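Local structure of regulator of Ty1 transposition protein 107 (Saccharomyces cerevisiae, 3T7J) at residues K134-A139 and E234-L239; L200-A205 and I224-W229. The protein probably acts as a scaffold in the cellular response to DNA damage, using BRCT domains of the kind that bind partner proteins. All coordinates share one frame; numbering follows the deposited sequence.

Interaction 1 of 2, residues K134-A139 and E234-L239; sequences KVFERA and ESIFHL
Val135 and Phe136 of the short helix 135-138 pack against Ser235, Ile236 and Leu239 at the C-terminal end of helix 229-238, in a largely buried apolar contact bordered by the partly exposed Arg138. Val135 faces the opposing segment: its CG2, anti to the backbone N, lies 3.4 Å from the carbonyl carbon C of Leu239 and also touches the Ser235 carbonyl oxygen. CG1 rests over one face of the Phe136 ring, near its border, and loosely meets Ile236 CG1. That ring approaches helix 229-238 obliquely, its CE2 3.9 Å from CG1 of Ile236 and its CE1 near CB of Ser235; the Phe136 and Ile236 side chains cross at roughly a right angle. OG of Ser235 bonds to the carbonyl of Trp231 in its own helix. Leu239 ends that helix in a Schellman motif with positive phi (41°), and this turn presents its carbonyl to Arg138. NH2 of Arg138 donates to Leu239 O at 2.9 Å, with 160° at the hydrogen; the oxygen lies in the guanidinium plane, but the donor stands above the carbonyl plane. A water accepts from NE of Arg138 at 3.0 Å and bonds weakly to the same oxygen, while NH1 reaches Thr133 OG1. One guanidinium face lies over Val135 CA, so bonds at the edge and packing on a face together limit its rotation. A leucine in place of Arg138 would probably cost the Leu239 carbonyl its guanidinium donor, free the bridging water and leave Thr133 OG1 without its NH1 partner. Around the pair, Leu161 of helix 154-163 backs Phe136, Val160 of that helix touches Ile236, and Leu75 of helix 72-77 packs on Ile236 too.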
loop_
_atom_site.group_PDB
_atom_site.type_symbol
_atom_site.label_atom_id
_atom_site.label_comp_id
_atom_site.label_asym_id
_atom_site.label_seq_id
_atom_site.Cartn_x
_atom_site.Cartn_y
_atom_site.Cartn_z
ATOM N N LYS A 134 4.259 20.942 -14.436
ATOM C CA LYS A 134 4.491 19.756 -13.626
ATOM C C LYS A 134 5.659 18.956 -14.199
ATOM O O LYS A 134 6.011 19.087 -15.374
ATOM C CB LYS A 134 3.239 18.877 -13.576
ATOM C CG LYS A 134 1.963 19.580 -13.090
ATOM C CD LYS A 134 2.101 20.119 -11.665
ATOM C CE LYS A 134 0.751 20.585 -11.131
ATOM N NZ LYS A 134 0.811 20.899 -9.669
ATOM N N VAL A 135 6.228 18.095 -13.370
ATOM C CA VAL A 135 7.413 17.329 -13.736
ATOM C C VAL A 135 7.294 16.532 -15.050
ATOM O O VAL A 135 8.154 16.656 -15.923
ATOM C CB VAL A 135 7.889 16.446 -12.551
ATOM C CG1 VAL A 135 6.849 15.380 -12.185
ATOM C CG2 VAL A 135 9.252 15.831 -12.847
ATOM N N PHE A 136 6.236 15.737 -15.204
ATOM C CA PHE A 136 6.059 14.955 -16.440
ATOM C C PHE A 136 5.627 15.829 -17.597
ATOM O O PHE A 136 5.903 15.541 -18.754
ATOM C CB PHE A 136 5.106 13.773 -16.217
ATOM C CG PHE A 136 5.611 12.825 -15.186
ATOM C CD1 PHE A 136 6.777 12.101 -15.423
ATOM C CD2 PHE A 136 4.969 12.689 -13.967
ATOM C CE1 PHE A 136 7.276 11.243 -14.475
ATOM C CE2 PHE A 136 5.456 11.825 -12.999
ATOM C CZ PHE A 136 6.616 11.103 -13.248
ATOM N N GLU A 137 4.989 16.938 -17.270
ATOM C CA GLU A 137 4.628 17.898 -18.292
ATOM C C GLU A 137 5.865 18.502 -18.977
ATOM O O GLU A 137 5.943 18.547 -20.205
ATOM C CB GLU A 137 3.729 18.961 -17.695
ATOM C CG GLU A 137 3.456 20.107 -18.621
ATOM C CD GLU A 137 2.696 21.203 -17.934
ATOM O OE1 GLU A 137 2.484 21.122 -16.705
ATOM O OE2 GLU A 137 2.317 22.154 -18.623
ATOM N N ARG A 138 6.854 18.935 -18.210
ATOM C CA ARG A 138 8.042 19.470 -18.862
ATOM C C ARG A 138 8.959 18.367 -19.386
ATOM O O ARG A 138 9.879 18.626 -20.161
ATOM C CB ARG A 138 8.780 20.488 -17.974
ATOM C CG ARG A 138 8.893 20.101 -16.517
ATOM C CD ARG A 138 9.652 21.142 -15.662
ATOM N NE ARG A 138 9.941 20.569 -14.345
ATOM C CZ ARG A 138 9.154 20.698 -13.280
ATOM N NH1 ARG A 138 8.042 21.428 -13.345
ATOM N NH2 ARG A 138 9.489 20.123 -12.140
ATOM N N ALA A 139 8.700 17.122 -18.999
ATOM C CA ALA A 139 9.451 16.005 -19.575
ATOM C C ALA A 139 8.816 15.507 -20.877
ATOM O O ALA A 139 9.288 14.535 -21.467
ATOM C CB ALA A 139 9.554 14.860 -18.588
ATOM N N GLU A 234 11.302 8.388 -8.342
ATOM C CA GLU A 234 12.510 9.185 -8.246
ATOM C C GLU A 234 12.350 10.512 -8.998
ATOM O O GLU A 234 12.792 11.547 -8.515
ATOM C CB GLU A 234 13.725 8.390 -8.740
ATOM C CG GLU A 234 14.046 7.157 -7.870
ATOM C CD GLU A 234 14.266 7.512 -6.400
ATOM O OE1 GLU A 234 15.019 8.454 -6.117
ATOM O OE2 GLU A 234 13.690 6.855 -5.512
ATOM N N SER A 235 11.706 10.483 -10.163
ATOM C CA SER A 235 11.459 11.712 -10.923
ATOM C C SER A 235 10.641 12.720 -10.108
ATOM O O SER A 235 10.922 13.914 -10.130
ATOM C CB SER A 235 10.740 11.423 -12.241
ATOM O OG SER A 235 11.463 10.487 -13.019
ATOM N N ILE A 236 9.621 12.236 -9.412
ATOM C CA ILE A 236 8.802 13.094 -8.563
ATOM C C ILE A 236 9.624 13.654 -7.389
ATOM O O ILE A 236 9.642 14.867 -7.162
ATOM C CB ILE A 236 7.551 12.340 -8.066
ATOM C CG1 ILE A 236 6.618 12.068 -9.245
ATOM C CG2 ILE A 236 6.817 13.147 -6.969
ATOM C CD1 ILE A 236 5.454 11.159 -8.920
ATOM N N PHE A 237 10.323 12.767 -6.680
ATOM C CA PHE A 237 11.222 13.142 -5.586
ATOM C C PHE A 237 12.217 14.229 -5.994
ATOM O O PHE A 237 12.594 15.064 -5.178
ATOM C CB PHE A 237 12.040 11.932 -5.087
ATOM C CG PHE A 237 11.268 10.960 -4.228
ATOM C CD1 PHE A 237 10.066 11.306 -3.651
ATOM C CD2 PHE A 237 11.781 9.684 -3.985
ATOM C CE1 PHE A 237 9.368 10.399 -2.859
ATOM C CE2 PHE A 237 11.093 8.774 -3.194
ATOM C CZ PHE A 237 9.887 9.131 -2.630
ATOM N N HIS A 238 12.672 14.211 -7.242
ATOM C CA HIS A 238 13.591 15.247 -7.694
ATOM C C HIS A 238 12.885 16.376 -8.415
ATOM O O HIS A 238 13.527 17.363 -8.774
ATOM C CB HIS A 238 14.673 14.657 -8.601
ATOM C CG HIS A 238 15.431 13.542 -7.959
ATOM N ND1 HIS A 238 16.247 12.684 -8.662
ATOM C CD2 HIS A 238 15.476 13.134 -6.668
ATOM C CE1 HIS A 238 16.765 11.798 -7.832
ATOM N NE2 HIS A 238 16.314 12.052 -6.614
ATOM N N LEU A 239 11.570 16.239 -8.600
ATOM C CA LEU A 239 10.829 17.071 -9.541
ATOM C C LEU A 239 11.601 17.289 -10.847
ATOM O O LEU A 239 11.641 18.393 -11.393
ATOM C CB LEU A 239 10.407 18.405 -8.913
ATOM C CG LEU A 239 9.402 18.197 -7.777
ATOM C CD1 LEU A 239 8.908 19.522 -7.183
ATOM C CD2 LEU A 239 8.227 17.335 -8.304
HETATM O O HOH W 1 12.759 19.578 -14.357
#

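Interaction 2 of 2, residues L200-A205 and I224-W229; sequences LIVTKA and ILIVEW
The flat groups here are peptides lying in the sheet, bonded edge to edge from Leu200 and Val202 to Leu225 and Val227; Leu200 and Ile226 stand on one face of the sheet, Ile201 and Val227 on the other. Leu200 N donates to Leu225 O at 2.8 Å, Val227 N to Leu200 O at 3.0 Å and Val202 N to Val227 O at 3.0 Å, the donors alternating between the strands as in a parallel pair. Two carbonyls also receive CA-H...O contacts: Leu200 O from Ile226 CA, and Val227 O from Ile201 CA. Leu200 and Ile226 point the same way, CD2 4.1 Å from CG1. Val202 crosses Ile226 at a slant: with CG1 anti to the carbonyl carbon (chi1 -54°), its CG2 falls between the backbone N and the carbonyl carbon and comes within 3.6 Å of Ile226 CG2. On the other face, Ile201 CG1 and Val227 CG2 are 4.2 Å apart, while Ile201 CG2 approaches the backbone N of Trp229; Leu161 of helix 154-163 packs on both Ile201 and the Trp229 side chain. Beyond the paired strands, Lys204 makes a salt bridge to Asp52 of the second subunit. Strand 198-201, helix 207-218 and strand 224-227 form a beta-alpha-beta unit, a building block of the parallel sheet characteristic of BRCT domains.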
loop_
_atom_site.group_PDB
_atom_site.type_symbol
_atom_site.label_atom_id
_atom_site.label_comp_id
_atom_site.label_asym_id
_atom_site.label_seq_id
_atom_site.Cartn_x
_atom_site.Cartn_y
_atom_site.Cartn_z
ATOM N N LEU A 200 5.649 3.181 -21.577
ATOM C CA LEU A 200 4.961 2.184 -20.782
ATOM C C LEU A 200 5.564 2.063 -19.391
ATOM O O LEU A 200 6.787 2.143 -19.215
ATOM C CB LEU A 200 5.041 0.812 -21.454
ATOM C CG LEU A 200 4.732 0.449 -22.911
ATOM C CD1 LEU A 200 3.279 0.107 -23.179
ATOM C CD2 LEU A 200 5.315 1.402 -23.970
ATOM N N ILE A 201 4.703 1.833 -18.408
ATOM C CA ILE A 201 5.133 1.540 -17.050
ATOM C C ILE A 201 4.790 0.079 -16.790
ATOM O O ILE A 201 3.617 -0.305 -16.824
ATOM C CB ILE A 201 4.414 2.432 -15.998
ATOM C CG1 ILE A 201 4.602 3.922 -16.313
ATOM C CG2 ILE A 201 4.913 2.115 -14.593
ATOM C CD1 ILE A 201 3.790 4.860 -15.392
ATOM N N VAL A 202 5.806 -0.733 -16.532
ATOM C CA VAL A 202 5.585 -2.170 -16.370
ATOM C C VAL A 202 6.200 -2.686 -15.081
ATOM O O VAL A 202 7.072 -2.038 -14.501
ATOM C CB VAL A 202 6.131 -2.984 -17.578
ATOM C CG1 VAL A 202 5.554 -2.468 -18.880
ATOM C CG2 VAL A 202 7.646 -2.951 -17.619
ATOM N N THR A 203 5.734 -3.844 -14.626
ATOM C CA THR A 203 6.192 -4.399 -13.358
ATOM C C THR A 203 7.079 -5.633 -13.548
ATOM O O THR A 203 8.111 -5.765 -12.899
ATOM C CB THR A 203 5.005 -4.765 -12.451
ATOM O OG1 THR A 203 4.180 -3.609 -12.246
ATOM C CG2 THR A 203 5.498 -5.269 -11.106
ATOM N N LYS A 204 6.679 -6.535 -14.432
ATOM C CA LYS A 204 7.456 -7.755 -14.647
ATOM C C LYS A 204 8.330 -7.662 -15.890
ATOM O O LYS A 204 7.855 -7.346 -16.977
ATOM C CB LYS A 204 6.553 -8.990 -14.715
ATOM C CG LYS A 204 7.344 -10.298 -14.700
ATOM C CD LYS A 204 6.528 -11.463 -14.159
ATOM C CE LYS A 204 5.543 -11.987 -15.192
ATOM N NZ LYS A 204 4.753 -13.137 -14.669
ATOM N N ALA A 205 9.614 -7.953 -15.721
ATOM C CA ALA A 205 10.585 -7.792 -16.801
ATOM C C ALA A 205 10.333 -8.693 -18.025
ATOM O O ALA A 205 11.151 -8.739 -18.947
ATOM C CB ALA A 205 12.009 -7.966 -16.265
ATOM N N ILE A 224 10.420 4.201 -28.153
ATOM C CA ILE A 224 9.769 3.517 -27.049
ATOM C C ILE A 224 10.524 3.734 -25.742
ATOM O O ILE A 224 11.758 3.668 -25.701
ATOM C CB ILE A 224 9.749 1.985 -27.316
ATOM C CG1 ILE A 224 9.154 1.686 -28.698
ATOM C CG2 ILE A 224 9.033 1.232 -26.196
ATOM C CD1 ILE A 224 9.450 0.239 -29.209
ATOM N N LEU A 225 9.778 3.956 -24.668
ATOM C CA LEU A 225 10.374 4.049 -23.342
ATOM C C LEU A 225 9.600 3.173 -22.392
ATOM O O LEU A 225 8.407 3.346 -22.219
ATOM C CB LEU A 225 10.351 5.489 -22.816
ATOM C CG LEU A 225 10.833 5.665 -21.371
ATOM C CD1 LEU A 225 12.310 5.267 -21.166
ATOM C CD2 LEU A 225 10.611 7.098 -20.905
ATOM N N ILE A 226 10.289 2.231 -21.770
ATOM C CA ILE A 226 9.643 1.338 -20.821
ATOM C C ILE A 226 10.367 1.432 -19.484
ATOM O O ILE A 226 11.598 1.291 -19.415
ATOM C CB ILE A 226 9.621 -0.110 -21.364
ATOM C CG1 ILE A 226 8.936 -0.135 -22.735
ATOM C CG2 ILE A 226 8.911 -1.032 -20.410
ATOM C CD1 ILE A 226 8.715 -1.531 -23.285
ATOM N N VAL A 227 9.603 1.701 -18.428
ATOM C CA VAL A 227 10.180 1.982 -17.121
ATOM C C VAL A 227 9.432 1.319 -15.983
ATOM O O VAL A 227 8.304 0.869 -16.139
ATOM C CB VAL A 227 10.236 3.502 -16.823
ATOM C CG1 VAL A 227 11.071 4.207 -17.871
ATOM C CG2 VAL A 227 8.819 4.089 -16.751
ATOM N N GLU A 228 10.095 1.263 -14.836
ATOM C CA GLU A 228 9.500 0.758 -13.613
ATOM C C GLU A 228 8.890 1.937 -12.865
ATOM O O GLU A 228 9.258 3.088 -13.087
ATOM C CB GLU A 228 10.562 0.076 -12.733
ATOM C CG GLU A 228 11.181 -1.176 -13.349
ATOM C CD GLU A 228 12.354 -1.730 -12.541
ATOM O OE1 GLU A 228 13.385 -1.035 -12.425
ATOM O OE2 GLU A 228 12.248 -2.865 -12.029
ATOM N N TRP A 229 7.945 1.640 -11.984
ATOM C CA TRP A 229 7.283 2.653 -11.209
ATOM C C TRP A 229 8.282 3.534 -10.450
ATOM O O TRP A 229 8.049 4.734 -10.285
ATOM C CB TRP A 229 6.261 2.001 -10.275
ATOM C CG TRP A 229 5.721 2.909 -9.216
ATOM C CD1 TRP A 229 5.857 2.753 -7.871
ATOM C CD2 TRP A 229 4.968 4.118 -9.407
ATOM N NE1 TRP A 229 5.230 3.778 -7.212
ATOM C CE2 TRP A 229 4.673 4.629 -8.130
ATOM C CE3 TRP A 229 4.507 4.808 -10.533
ATOM C CZ2 TRP A 229 3.946 5.812 -7.942
ATOM C CZ3 TRP A 229 3.783 5.975 -10.350
ATOM C CH2 TRP A 229 3.506 6.466 -9.062
#

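Both interactions belong to one BRCT domain, with centres about 17 Å apart and nearest atoms about 5 Å apart, so they do not touch. Along the chain, interaction 2 is nested inside the loop closed by interaction 1: segment 134-139 comes first, then 200-205 and 224-229, and finally 234-239. Strand 224-227 leads directly into helix 229-238, so the strand pairing in the sheet and the packing at that helix's far end lie on consecutive elements. Helix 154-163 meets side chains from both. Interaction 1 thus brings helix 135-138, just before strand 143-147, against the end of helix 229-238, whereas interaction 2 pairs two neighbouring parallel strands within the sheet.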